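Local coordinates for protein histone-lysine N-methyltransferase, H3 lysine-9 specific SUVH4 (Arabidopsis thaliana, PDB 4QEO) that methylates histone H3 to set a mark of transcriptional repression, binds methylated DNA and is required to maintain CpNpG and asymmetric DNA methylation, at residues N86-M91 against P105-I110; P164-R169 against Y182-L187; I459-E464 against Y500-A505; N466-C471 against F487-I492. All blocks are in the same frame, centred on the assembly; numbering follows the deposited sequence.

Contact 1: residues N86-M91 against P105-I110; sequences NGIDYM and PLAVSI. With nucleotides of chain B; nucleotides of chain C.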
# COMPACT_ATOMS: atom_id res chain seq x y z
N ASN A 86 -11.41 -2.92 -20.69
CA ASN A 86 -10.64 -3.00 -21.94
C ASN A 86 -9.15 -3.24 -21.79
O ASN A 86 -8.49 -2.55 -21.02
CB ASN A 86 -10.81 -1.73 -22.76
CG ASN A 86 -12.22 -1.49 -23.17
OD1 ASN A 86 -13.15 -1.82 -22.44
ND2 ASN A 86 -12.41 -0.95 -24.38
N GLY A 87 -8.63 -4.20 -22.57
CA GLY A 87 -7.21 -4.49 -22.57
C GLY A 87 -6.40 -3.39 -23.22
O GLY A 87 -5.25 -3.15 -22.85
N ILE A 88 -7.01 -2.70 -24.17
CA ILE A 88 -6.29 -1.70 -24.94
C ILE A 88 -6.83 -0.29 -24.70
O ILE A 88 -8.00 -0.01 -24.98
CB ILE A 88 -6.36 -1.98 -26.46
CG1 ILE A 88 -5.86 -3.40 -26.77
CG2 ILE A 88 -5.55 -0.92 -27.22
CD1 ILE A 88 -6.13 -3.87 -28.23
N ASP A 89 -5.96 0.58 -24.21
CA ASP A 89 -6.29 1.99 -24.02
C ASP A 89 -5.62 2.82 -25.11
O ASP A 89 -4.41 2.66 -25.38
CB ASP A 89 -5.81 2.44 -22.63
CG ASP A 89 -6.64 3.58 -22.09
OD1 ASP A 89 -7.82 3.69 -22.50
OD2 ASP A 89 -6.12 4.36 -21.27
N TYR A 90 -6.39 3.67 -25.78
CA TYR A 90 -5.84 4.44 -26.90
C TYR A 90 -6.38 5.85 -27.01
O TYR A 90 -7.44 6.18 -26.49
CB TYR A 90 -6.06 3.69 -28.21
CG TYR A 90 -7.52 3.47 -28.61
CD1 TYR A 90 -8.17 4.38 -29.41
CD2 TYR A 90 -8.21 2.33 -28.21
CE1 TYR A 90 -9.48 4.19 -29.82
CE2 TYR A 90 -9.54 2.11 -28.61
CZ TYR A 90 -10.15 3.05 -29.41
OH TYR A 90 -11.44 2.89 -29.83
N MET A 91 -5.61 6.71 -27.67
CA MET A 91 -6.04 8.05 -28.01
C MET A 91 -6.99 7.92 -29.16
O MET A 91 -6.62 7.38 -30.21
CB MET A 91 -4.85 8.91 -28.45
CG MET A 91 -3.87 9.26 -27.33
SD MET A 91 -2.45 10.11 -28.06
CE MET A 91 -1.70 10.69 -26.55
N PRO A 105 -6.46 6.54 -34.52
CA PRO A 105 -6.17 6.39 -33.09
C PRO A 105 -4.78 5.82 -32.84
O PRO A 105 -4.21 5.19 -33.74
CB PRO A 105 -7.22 5.38 -32.62
CG PRO A 105 -7.51 4.57 -33.86
CD PRO A 105 -7.45 5.55 -34.99
N LEU A 106 -4.25 6.04 -31.64
CA LEU A 106 -2.94 5.49 -31.29
C LEU A 106 -3.02 4.83 -29.94
O LEU A 106 -3.49 5.44 -29.00
CB LEU A 106 -1.90 6.60 -31.15
CG LEU A 106 -1.09 7.11 -32.33
CD1 LEU A 106 -0.21 8.24 -31.82
CD2 LEU A 106 -0.27 5.98 -32.96
N ALA A 107 -2.54 3.60 -29.82
CA ALA A 107 -2.57 2.94 -28.52
C ALA A 107 -1.49 3.51 -27.60
O ALA A 107 -0.42 3.93 -28.08
CB ALA A 107 -2.40 1.43 -28.70
N VAL A 108 -1.76 3.54 -26.29
CA VAL A 108 -0.75 3.99 -25.32
C VAL A 108 -0.47 2.98 -24.22
O VAL A 108 0.59 3.03 -23.61
CB VAL A 108 -1.10 5.36 -24.68
CG1 VAL A 108 -1.21 6.43 -25.78
CG2 VAL A 108 -2.37 5.29 -23.82
N SER A 109 -1.41 2.07 -23.97
CA SER A 109 -1.31 1.15 -22.83
C SER A 109 -2.13 -0.12 -23.08
O SER A 109 -3.30 -0.04 -23.49
CB SER A 109 -1.78 1.85 -21.53
OG SER A 109 -1.78 0.95 -20.42
N ILE A 110 -1.52 -1.28 -22.85
CA ILE A 110 -2.26 -2.53 -22.93
C ILE A 110 -2.12 -3.33 -21.65
O ILE A 110 -1.16 -3.18 -20.92
CB ILE A 110 -1.84 -3.42 -24.14
CG1 ILE A 110 -0.38 -3.89 -23.97
CG2 ILE A 110 -2.01 -2.64 -25.45
CD1 ILE A 110 0.05 -4.94 -24.97
P DT B 6 -14.98 -5.43 -28.20
OP1 DT B 6 -13.85 -5.12 -29.00
OP2 DT B 6 -15.66 -6.66 -28.42
O5' DT B 6 -14.64 -5.38 -26.67
C5' DT B 6 -13.79 -4.37 -26.16
C4' DT B 6 -13.86 -4.36 -24.65
O4' DT B 6 -15.17 -3.92 -24.25
C3' DT B 6 -13.66 -5.73 -24.00
O3' DT B 6 -12.44 -5.78 -23.27
C2' DT B 6 -14.88 -5.90 -23.12
C1' DT B 6 -15.43 -4.50 -23.01
N1 DT B 6 -16.87 -4.44 -22.75
C2 DT B 6 -17.35 -3.43 -21.95
O2 DT B 6 -16.64 -2.56 -21.50
N3 DT B 6 -18.70 -3.47 -21.72
C4 DT B 6 -19.59 -4.42 -22.18
O4 DT B 6 -20.77 -4.33 -21.88
C5 DT B 6 -19.03 -5.45 -23.00
C7 DT B 6 -19.92 -6.52 -23.54
C6 DT B 6 -17.71 -5.41 -23.24
N1 5CM B 7 -7.11 -9.05 -22.32
C2 5CM B 7 -6.09 -10.00 -22.46
N3 5CM B 7 -5.43 -10.18 -23.60
C4 5CM B 7 -5.73 -9.47 -24.66
C5 5CM B 7 -6.80 -8.48 -24.55
C5A 5CM B 7 -7.16 -7.68 -25.74
C6 5CM B 7 -7.46 -8.34 -23.36
O2 5CM B 7 -5.74 -10.66 -21.53
N4 5CM B 7 -5.11 -9.62 -25.80
C1' 5CM B 7 -7.84 -8.97 -21.07
C2' 5CM B 7 -8.15 -7.63 -20.43
C3' 5CM B 7 -9.40 -7.97 -19.66
C4' 5CM B 7 -10.14 -8.85 -20.65
O4' 5CM B 7 -9.11 -9.51 -21.35
O3' 5CM B 7 -9.12 -8.76 -18.52
C5' 5CM B 7 -11.13 -8.14 -21.57
O5' 5CM B 7 -10.64 -7.07 -22.32
P 5CM B 7 -11.23 -6.64 -23.71
OP1 5CM B 7 -10.29 -5.75 -24.31
OP2 5CM B 7 -11.69 -7.79 -24.40
P DA C 11 -12.39 6.85 -25.34
OP1 DA C 11 -12.65 5.71 -24.52
OP2 DA C 11 -11.16 7.60 -25.21
O5' DA C 11 -12.71 6.43 -26.83
C5' DA C 11 -13.10 5.10 -27.15
C4' DA C 11 -13.94 5.08 -28.40
O4' DA C 11 -15.32 5.23 -28.04
C3' DA C 11 -13.64 6.19 -29.41
O3' DA C 11 -13.67 5.63 -30.71
C2' DA C 11 -14.79 7.16 -29.21
C1' DA C 11 -15.92 6.24 -28.81
N9 DA C 11 -16.96 6.85 -28.00
C8 DA C 11 -16.94 8.05 -27.35
N7 DA C 11 -18.04 8.32 -26.68
C5 DA C 11 -18.84 7.21 -26.92
C6 DA C 11 -20.14 6.88 -26.50
N6 DA C 11 -20.88 7.66 -25.72
N1 DA C 11 -20.65 5.71 -26.92
C2 DA C 11 -19.91 4.93 -27.71
N3 DA C 11 -18.68 5.13 -28.17
C4 DA C 11 -18.19 6.30 -27.73

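Contact 2: residues P164-R169 against Y182-L187; sequences PVRVTR and YTYDGL. With nucleotides of chain B.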
# COMPACT_ATOMS: atom_id res chain seq x y z
N PRO A 164 5.68 3.75 -28.84
CA PRO A 164 5.70 2.66 -27.86
C PRO A 164 4.42 2.59 -27.05
O PRO A 164 3.70 3.59 -26.89
CB PRO A 164 6.86 3.03 -26.94
CG PRO A 164 6.94 4.49 -27.02
CD PRO A 164 6.51 4.88 -28.41
N VAL A 165 4.17 1.41 -26.52
CA VAL A 165 2.98 1.14 -25.73
C VAL A 165 3.44 0.67 -24.35
O VAL A 165 4.40 -0.10 -24.25
CB VAL A 165 2.13 0.03 -26.46
CG1 VAL A 165 1.03 -0.46 -25.61
CG2 VAL A 165 1.52 0.60 -27.75
N ARG A 166 2.78 1.16 -23.29
CA ARG A 166 2.99 0.62 -21.96
C ARG A 166 2.35 -0.75 -21.88
O ARG A 166 1.26 -0.95 -22.38
CB ARG A 166 2.36 1.53 -20.87
CG ARG A 166 3.00 2.92 -20.80
CD ARG A 166 2.48 3.71 -19.55
NE ARG A 166 1.06 4.04 -19.67
CZ ARG A 166 0.57 4.99 -20.46
NH1 ARG A 166 1.39 5.70 -21.23
NH2 ARG A 166 -0.74 5.24 -20.48
N VAL A 167 3.05 -1.68 -21.24
CA VAL A 167 2.56 -3.05 -21.12
C VAL A 167 2.50 -3.42 -19.64
O VAL A 167 3.47 -3.24 -18.90
CB VAL A 167 3.45 -4.06 -21.90
CG1 VAL A 167 3.01 -5.48 -21.59
CG2 VAL A 167 3.38 -3.77 -23.40
N THR A 168 1.34 -3.90 -19.22
CA THR A 168 1.08 -4.25 -17.83
C THR A 168 0.55 -5.68 -17.77
O THR A 168 -0.32 -6.06 -18.55
CB THR A 168 0.06 -3.28 -17.21
OG1 THR A 168 0.61 -1.96 -17.21
CG2 THR A 168 -0.32 -3.70 -15.77
N ARG A 169 1.10 -6.46 -16.84
CA ARG A 169 0.72 -7.87 -16.73
C ARG A 169 -0.08 -8.11 -15.45
O ARG A 169 0.31 -7.65 -14.37
CB ARG A 169 1.97 -8.76 -16.68
CG ARG A 169 2.58 -9.11 -18.05
CD ARG A 169 3.88 -9.91 -17.87
NE ARG A 169 4.45 -10.27 -19.17
CZ ARG A 169 5.26 -9.47 -19.87
NH1 ARG A 169 5.62 -8.28 -19.38
NH2 ARG A 169 5.72 -9.87 -21.05
N TYR A 182 -1.27 -6.10 -10.73
CA TYR A 182 -0.92 -5.72 -12.09
C TYR A 182 0.42 -5.00 -12.06
O TYR A 182 0.56 -4.00 -11.37
CB TYR A 182 -2.01 -4.82 -12.67
CG TYR A 182 -3.33 -5.55 -12.83
CD1 TYR A 182 -4.28 -5.55 -11.81
CD2 TYR A 182 -3.61 -6.27 -13.99
CE1 TYR A 182 -5.49 -6.24 -11.94
CE2 TYR A 182 -4.81 -6.96 -14.13
CZ TYR A 182 -5.75 -6.94 -13.11
OH TYR A 182 -6.94 -7.63 -13.26
N THR A 183 1.42 -5.50 -12.78
CA THR A 183 2.71 -4.81 -12.76
C THR A 183 2.93 -4.13 -14.10
O THR A 183 2.82 -4.76 -15.15
CB THR A 183 3.88 -5.77 -12.49
OG1 THR A 183 3.97 -6.71 -13.58
CG2 THR A 183 3.65 -6.51 -11.18
N TYR A 184 3.24 -2.84 -14.04
CA TYR A 184 3.70 -2.13 -15.23
C TYR A 184 5.10 -2.61 -15.58
O TYR A 184 6.04 -2.43 -14.79
CB TYR A 184 3.70 -0.62 -14.97
CG TYR A 184 4.39 0.16 -16.07
CD1 TYR A 184 4.07 -0.06 -17.40
CD2 TYR A 184 5.34 1.13 -15.77
CE1 TYR A 184 4.70 0.64 -18.42
CE2 TYR A 184 5.98 1.83 -16.77
CZ TYR A 184 5.66 1.59 -18.09
OH TYR A 184 6.29 2.29 -19.10
N ASP A 185 5.26 -3.19 -16.77
CA ASP A 185 6.51 -3.84 -17.12
C ASP A 185 7.37 -3.06 -18.12
O ASP A 185 8.37 -3.59 -18.62
CB ASP A 185 6.22 -5.25 -17.65
CG ASP A 185 5.74 -6.20 -16.55
OD1 ASP A 185 5.92 -5.87 -15.35
OD2 ASP A 185 5.19 -7.27 -16.87
N GLY A 186 6.99 -1.82 -18.40
CA GLY A 186 7.79 -0.97 -19.27
C GLY A 186 7.20 -0.75 -20.66
O GLY A 186 6.10 -1.23 -20.98
N LEU A 187 7.94 -0.03 -21.49
CA LEU A 187 7.49 0.25 -22.84
C LEU A 187 7.88 -0.86 -23.83
O LEU A 187 8.97 -1.43 -23.73
CB LEU A 187 8.08 1.59 -23.29
CG LEU A 187 7.73 2.77 -22.37
CD1 LEU A 187 8.55 3.97 -22.74
CD2 LEU A 187 6.23 3.09 -22.54
P DT B 9 -9.73 -6.58 -11.36
OP1 DT B 9 -9.28 -5.34 -10.83
OP2 DT B 9 -8.82 -7.67 -11.51
O5' DT B 9 -10.95 -7.08 -10.47
C5' DT B 9 -11.96 -6.17 -10.03
C4' DT B 9 -13.15 -6.90 -9.46
O4' DT B 9 -13.89 -7.53 -10.51
C3' DT B 9 -12.85 -8.02 -8.46
O3' DT B 9 -12.99 -7.52 -7.14
C2' DT B 9 -13.90 -9.08 -8.75
C1' DT B 9 -14.69 -8.52 -9.92
N1 DT B 9 -15.03 -9.48 -10.96
C2 DT B 9 -16.34 -9.58 -11.37
O2 DT B 9 -17.24 -8.95 -10.86
N3 DT B 9 -16.55 -10.46 -12.39
C4 DT B 9 -15.60 -11.22 -13.05
O4 DT B 9 -15.94 -11.95 -13.96
C5 DT B 9 -14.25 -11.04 -12.59
C7 DT B 9 -13.16 -11.84 -13.22
C6 DT B 9 -14.03 -10.18 -11.59
P DA B 8 -8.62 -8.22 -17.17
OP1 DA B 8 -7.39 -7.50 -17.29
OP2 DA B 8 -8.71 -9.29 -16.25
O5' DA B 8 -9.62 -7.08 -16.75
C5' DA B 8 -10.90 -7.41 -16.24
C4' DA B 8 -11.18 -6.63 -14.98
O4' DA B 8 -12.59 -6.53 -14.80
C3' DA B 8 -10.67 -7.31 -13.72
O3' DA B 8 -10.42 -6.33 -12.72
C2' DA B 8 -11.79 -8.28 -13.41
C1' DA B 8 -13.03 -7.60 -13.99
N9 DA B 8 -13.91 -8.44 -14.81
C8 DA B 8 -13.59 -9.46 -15.65
N7 DA B 8 -14.61 -9.97 -16.28
C5 DA B 8 -15.68 -9.22 -15.84
C6 DA B 8 -17.06 -9.25 -16.13
N6 DA B 8 -17.61 -10.11 -16.99
N1 DA B 8 -17.85 -8.36 -15.52
C2 DA B 8 -17.30 -7.50 -14.66
N3 DA B 8 -16.03 -7.36 -14.31
C4 DA B 8 -15.26 -8.26 -14.94

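Contact 3: residues I459-E464 against Y500-A505; sequences INHSCE and YDYGYA. With ZN (zinc ion), chain I; SAH (S-adenosyl-L-homocysteine), chain E.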
# COMPACT_ATOMS: atom_id res chain seq x y z
N ILE A 459 11.16 -0.64 13.52
CA ILE A 459 10.74 0.01 12.28
C ILE A 459 11.40 1.37 12.09
O ILE A 459 11.31 2.25 12.95
CB ILE A 459 9.21 0.14 12.21
CG1 ILE A 459 8.58 -1.26 12.24
CG2 ILE A 459 8.81 0.93 10.97
CD1 ILE A 459 7.04 -1.29 12.49
N ASN A 460 12.07 1.55 10.95
CA ASN A 460 12.83 2.77 10.70
C ASN A 460 12.01 3.95 10.24
O ASN A 460 10.85 3.80 9.85
CB ASN A 460 13.95 2.50 9.69
CG ASN A 460 15.02 1.60 10.26
OD1 ASN A 460 15.42 1.75 11.42
ND2 ASN A 460 15.47 0.63 9.46
N HIS A 461 12.63 5.13 10.29
CA HIS A 461 12.07 6.36 9.76
C HIS A 461 12.29 6.45 8.25
O HIS A 461 13.30 5.97 7.72
CB HIS A 461 12.74 7.57 10.43
CG HIS A 461 12.59 8.86 9.66
ND1 HIS A 461 11.62 9.79 9.95
CD2 HIS A 461 13.30 9.37 8.63
CE1 HIS A 461 11.72 10.81 9.12
NE2 HIS A 461 12.74 10.59 8.31
N SER A 462 11.35 7.08 7.56
CA SER A 462 11.55 7.49 6.17
C SER A 462 10.85 8.80 5.90
O SER A 462 9.81 9.10 6.50
CB SER A 462 11.05 6.43 5.19
OG SER A 462 11.14 6.92 3.86
N CYS A 463 11.42 9.57 4.98
CA CYS A 463 10.85 10.84 4.58
C CYS A 463 9.68 10.62 3.63
O CYS A 463 8.83 11.49 3.48
CB CYS A 463 11.93 11.73 3.94
SG CYS A 463 13.33 12.15 5.05
N GLU A 464 9.63 9.44 2.99
CA GLU A 464 8.43 9.02 2.26
C GLU A 464 7.91 7.66 2.74
O GLU A 464 8.11 6.63 2.11
CB GLU A 464 8.59 9.08 0.73
CG GLU A 464 9.73 8.25 0.13
CD GLU A 464 9.80 8.37 -1.39
OE1 GLU A 464 8.82 8.82 -2.01
OE2 GLU A 464 10.85 8.00 -1.96
N TYR A 500 7.82 4.75 8.83
CA TYR A 500 6.92 5.87 9.11
C TYR A 500 7.77 7.12 9.32
O TYR A 500 8.98 7.02 9.51
CB TYR A 500 5.99 5.58 10.30
CG TYR A 500 6.68 5.31 11.61
CD1 TYR A 500 7.25 4.07 11.87
CD2 TYR A 500 6.74 6.28 12.62
CE1 TYR A 500 7.88 3.80 13.07
CE2 TYR A 500 7.37 6.01 13.83
CZ TYR A 500 7.93 4.77 14.05
OH TYR A 500 8.58 4.46 15.23
N ASP A 501 7.14 8.28 9.25
CA ASP A 501 7.87 9.54 9.47
C ASP A 501 7.94 9.86 10.96
O ASP A 501 6.92 10.07 11.61
CB ASP A 501 7.20 10.68 8.69
CG ASP A 501 7.91 12.02 8.86
OD1 ASP A 501 8.97 12.07 9.51
OD2 ASP A 501 7.40 13.03 8.32
N TYR A 502 9.15 9.89 11.52
CA TYR A 502 9.32 10.21 12.94
C TYR A 502 8.86 11.63 13.23
O TYR A 502 8.27 11.92 14.28
CB TYR A 502 10.78 10.06 13.37
CG TYR A 502 11.29 8.63 13.45
CD1 TYR A 502 10.45 7.55 13.19
CD2 TYR A 502 12.61 8.37 13.81
CE1 TYR A 502 10.93 6.25 13.26
CE2 TYR A 502 13.09 7.08 13.88
CZ TYR A 502 12.25 6.02 13.61
OH TYR A 502 12.75 4.73 13.70
N GLY A 503 9.14 12.52 12.28
CA GLY A 503 8.70 13.90 12.36
C GLY A 503 9.44 14.79 13.35
O GLY A 503 8.87 15.76 13.85
N TYR A 504 10.70 14.46 13.64
CA TYR A 504 11.54 15.38 14.41
C TYR A 504 11.72 16.64 13.58
O TYR A 504 12.04 16.57 12.39
CB TYR A 504 12.91 14.77 14.71
CG TYR A 504 12.90 13.53 15.57
CD1 TYR A 504 12.09 13.44 16.69
CD2 TYR A 504 13.70 12.44 15.25
CE1 TYR A 504 12.08 12.31 17.48
CE2 TYR A 504 13.70 11.30 16.03
CZ TYR A 504 12.89 11.24 17.15
OH TYR A 504 12.87 10.11 17.93
N ALA A 505 11.52 17.80 14.21
CA ALA A 505 11.78 19.07 13.55
C ALA A 505 13.28 19.29 13.44
O ALA A 505 14.04 18.86 14.31
CB ALA A 505 11.12 20.21 14.30
ZN ZN I . 15.39 10.79 4.64
N SAH E . 17.35 0.66 13.02
CA SAH E . 17.03 0.75 14.44
CB SAH E . 15.51 0.71 14.66
CG SAH E . 14.84 2.08 14.65
SD SAH E . 15.10 2.98 16.20
C SAH E . 17.76 -0.31 15.25
O SAH E . 17.33 -0.68 16.35
OXT SAH E . 18.80 -0.83 14.84
C5' SAH E . 15.63 4.50 15.36
C4' SAH E . 17.15 4.54 15.22
O4' SAH E . 17.52 3.86 14.03
C3' SAH E . 17.67 5.96 15.13
O3' SAH E . 18.27 6.36 16.34
C2' SAH E . 18.71 5.92 14.02
O2' SAH E . 20.00 5.77 14.56
C1' SAH E . 18.35 4.67 13.23
N9 SAH E . 17.59 5.11 12.05
C8 SAH E . 16.23 5.05 11.87
N7 SAH E . 15.93 5.56 10.66
C5 SAH E . 17.08 5.96 10.07
C6 SAH E . 17.34 6.54 8.84
N6 SAH E . 16.34 6.81 8.00
N1 SAH E . 18.64 6.85 8.49
C2 SAH E . 19.68 6.57 9.36
N3 SAH E . 19.41 5.98 10.58
C4 SAH E . 18.14 5.68 10.93
O HOH W 1 9.92 2.46 15.44

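Contact 4: residues N466-C471 against F487-I492; sequences NLFVQC and FAADNI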
# COMPACT_ATOMS: atom_id res chain seq x y z
N ASN A 466 5.53 4.43 4.20
CA ASN A 466 4.36 3.67 3.78
C ASN A 466 3.46 3.29 4.97
O ASN A 466 2.43 2.63 4.80
CB ASN A 466 4.77 2.44 2.93
CG ASN A 466 5.77 1.56 3.64
OD1 ASN A 466 5.93 1.65 4.86
ND2 ASN A 466 6.44 0.71 2.90
N LEU A 467 3.86 3.71 6.18
CA LEU A 467 3.01 3.61 7.36
C LEU A 467 2.70 4.99 7.95
O LEU A 467 3.40 5.97 7.69
CB LEU A 467 3.66 2.74 8.45
CG LEU A 467 4.16 1.35 8.07
CD1 LEU A 467 4.79 0.64 9.28
CD2 LEU A 467 3.02 0.53 7.50
N PHE A 468 1.65 5.05 8.76
CA PHE A 468 1.38 6.24 9.54
C PHE A 468 0.93 5.87 10.95
O PHE A 468 0.47 4.74 11.20
CB PHE A 468 0.36 7.14 8.84
CG PHE A 468 -1.05 6.62 8.86
CD1 PHE A 468 -1.48 5.71 7.91
CD2 PHE A 468 -1.96 7.06 9.82
CE1 PHE A 468 -2.79 5.24 7.92
CE2 PHE A 468 -3.26 6.60 9.84
CZ PHE A 468 -3.68 5.68 8.89
N VAL A 469 1.10 6.83 11.86
CA VAL A 469 0.76 6.70 13.26
C VAL A 469 -0.66 7.14 13.52
O VAL A 469 -1.05 8.25 13.16
CB VAL A 469 1.69 7.57 14.13
CG1 VAL A 469 1.13 7.72 15.53
CG2 VAL A 469 3.09 6.99 14.16
N GLN A 470 -1.43 6.27 14.17
CA GLN A 470 -2.81 6.56 14.52
C GLN A 470 -3.01 6.39 16.02
O GLN A 470 -2.74 5.30 16.58
CB GLN A 470 -3.75 5.63 13.75
CG GLN A 470 -5.20 5.83 14.11
CD GLN A 470 -5.70 7.20 13.75
OE1 GLN A 470 -5.74 7.57 12.58
NE2 GLN A 470 -6.08 7.97 14.77
N CYS A 471 -3.47 7.45 16.68
CA CYS A 471 -3.81 7.36 18.10
C CYS A 471 -5.13 6.64 18.29
O CYS A 471 -6.11 6.95 17.61
CB CYS A 471 -3.87 8.75 18.75
SG CYS A 471 -2.24 9.51 19.03
N PHE A 487 -0.43 1.90 11.14
CA PHE A 487 -1.29 1.45 10.05
C PHE A 487 -0.59 1.63 8.69
O PHE A 487 0.19 2.56 8.50
CB PHE A 487 -2.57 2.27 10.04
CG PHE A 487 -3.58 1.84 11.08
CD1 PHE A 487 -3.55 2.38 12.36
CD2 PHE A 487 -4.55 0.90 10.77
CE1 PHE A 487 -4.47 1.99 13.31
CE2 PHE A 487 -5.48 0.51 11.73
CZ PHE A 487 -5.43 1.05 13.00
N ALA A 488 -0.89 0.74 7.74
CA ALA A 488 -0.39 0.92 6.39
C ALA A 488 -1.07 2.12 5.74
O ALA A 488 -2.30 2.19 5.69
CB ALA A 488 -0.63 -0.36 5.56
N ALA A 489 -0.27 3.07 5.25
CA ALA A 489 -0.78 4.23 4.52
C ALA A 489 -1.02 3.88 3.05
O ALA A 489 -1.78 4.54 2.35
CB ALA A 489 0.20 5.39 4.62
N ASP A 490 -0.33 2.85 2.59
CA ASP A 490 -0.37 2.49 1.19
C ASP A 490 -0.52 1.00 1.08
O ASP A 490 -0.29 0.28 2.06
CB ASP A 490 0.94 2.90 0.52
CG ASP A 490 1.26 4.37 0.70
OD1 ASP A 490 0.46 5.21 0.23
OD2 ASP A 490 2.30 4.67 1.31
N ASN A 491 -0.89 0.53 -0.10
CA ASN A 491 -0.74 -0.88 -0.40
C ASN A 491 0.76 -1.21 -0.49
O ASN A 491 1.50 -0.60 -1.27
CB ASN A 491 -1.47 -1.22 -1.71
CG ASN A 491 -2.97 -1.04 -1.60
OD1 ASN A 491 -3.57 -1.49 -0.63
ND2 ASN A 491 -3.58 -0.37 -2.57
N ILE A 492 1.19 -2.18 0.30
CA ILE A 492 2.61 -2.50 0.41
C ILE A 492 2.89 -3.87 -0.21
O ILE A 492 2.14 -4.82 0.02
CB ILE A 492 3.06 -2.46 1.90
CG1 ILE A 492 2.77 -1.06 2.47
CG2 ILE A 492 4.52 -2.83 2.05
CD1 ILE A 492 2.91 -0.93 3.98

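Contact 1: residues N86-M91 against P105-I110
A classic beta bulge sets Val108 and Ser109 together opposite Asp89, where strands 88-91 and 106-110 run antiparallel. Asp89 O accepts from Val108 N at 2.9 Å, nearly straight (178° at the hydrogen), with Ser109 N only a weak second donor, while Asp89 N gives a bond to Ser109 O. Beyond the bulge the register is shifted by one, and Met91 N meets Leu106 O at 2.8 Å. Tyr90 then faces Ala107; its CG stands between the backbone N and carbonyl carbon (chi1 63°), which lays the ring beside Pro105, CD1 to CB 3.5 Å.

Strand 88-91 borders the SRA-domain sheet and 106-112 passes it on to 165-172, with Leu155 of helix 151-161 packed on Ile88 and Ala107. Towards the DNA, just before the strand, Gly87 N donates a hydrogen bond to OP1 of the methylcytosine 5CM7 of chain B at 2.9 Å; further along, Tyr90 OH lies by the sugar of DA11 of chain C. Asn86 packs its amide against the sugar of DT6 of chain B, OD1 3.4 Å from C4'. An alanine here would probably lose that packing. Asp89 OD2 and Ser109 OG are hydrogen-bonded to Asn82 N and His81 ND1, respectively.

Contact 2: residues P164-R169 against Y182-L187
Arg169 and Asp185 form a salt bridge, NH1 to OD2 2.7 Å, in which the carboxylate oxygen lies 7° out of the guanidinium plane and is approached on its anti side. The two flat groups are nearly coplanar. Thr183 OG1 holds the other oxygen, Asp185 OD1, from the syn side at 2.8 Å. On the other face Tyr184, with CG anti to the backbone N (chi1 170°), brings CE1 to 3.5 Å from Arg166 CB.

In the backbone a beta bulge sets Asp185 and Gly186 both opposite Val167, whose O accepts from Asp185 N and whose N donates to Gly186 O at 3.1 Å. Tyr182 OH donates a hydrogen bond to OP2 of DT9 of chain B at 2.6 Å. In the second shell Asp121 pairs with Arg169 NE, and Asp59 bonds Tyr184 OH. The hairpin of strands 165-172 and 180-197, part of the DNA-binding SRA domain, is bordered by strand 106-112, parallel to 165-172, while helix 151-161 packs on Val165 and helix 72-78 on Thr168 and Tyr182.

Contact 3: residues I459-E464 against Y500-A505
His461 sits with CB over one face of the Tyr502 ring, 3.3 Å from the centroid and 3° off the normal, a CH-pi contact. The imidazole then leans out edge-on, its plane at 64° to the phenol ring in an offset edge-to-face pair. His461 CG, anti to its backbone N (chi1 161°), carries ND1 to Tyr502 N, which donates in the imidazole plane at 2.9 Å and fixes the rotation of the ring. At the far end Tyr502 OH donates to a lone pair of Ile459 O at 3.0 Å, and the same OH lies 3.3 Å from SAH C5'. A phenylalanine at Tyr502 would probably leave Ile459 O without this donor and the ring less firmly placed beside SAH. SAH N6 donates to His461 O at 3.2 Å, and Asn460 OD1 takes SAH N at 2.7 Å. Cys463 joins Cys521, Cys523 and Cys528 on zinc. These NHSC and DY motifs, brought together by a parallel bridge at His461 and Tyr500, belong to the knot-like cofactor site of SET domains.

Contact 4: residues N466-C471 against F487-I492
Phe468 presents one face of its ring to Phe487 CB, 4.0 Å from the centroid and 29° off the normal, in a CH-pi contact. Its edge meets Ala489 CB, 3.7 Å from CD1, and, near CE1, Ala488 O. A basic side chain of the bound peptide makes a cation-pi contact with the same ring. The Phe487 ring is met obliquely by Gln470 CB, 3.5 Å from CD1, and Leu324 of strand 323-324 touches both phenylalanines.

The backbones belong to the beta hairpin of strands 467-473 and 483-488 in the SET domain. Phe468 and Phe487 form a hydrogen-bonded antiparallel pair, with Phe468 N to Phe487 O 2.9 Å and Phe487 N to Phe468 O 3.0 Å. Past the strand, Ala489 N bonds Asn466 O at 2.8 Å from 38° above the carbonyl plane. Ile492 CD1 lies 3.8 Å from both Leu467 CD2 and Asn466 CG, whose amide is bonded to Glu497 O and Thr499 N. Asp490 OD1 forms a salt bridge with Arg19 of helix 10-30.

From the N terminus, contact 1 closes a short loop of 13 residues that holds neither helix nor strand, and it ends before contact 2 opens. Strands 106-112 and 165-172 are neighbours, with Ile110 N bonded to Arg166 O and Val108 O to Arg166 N, so the two contacts are parts of one SRA sheet. Contact 2 then closes the hairpin of 165-172 and 180-197. The chain continues to the SET domain, where contact 4 nests inside the loop closed by contact 3: the hairpin 466-492 lies between 459-464 and 500-505. Tyr500 packs on Leu467 and Val469, tying hairpin to cofactor site. Contacts 1 and 3 have centres about 40 Å apart.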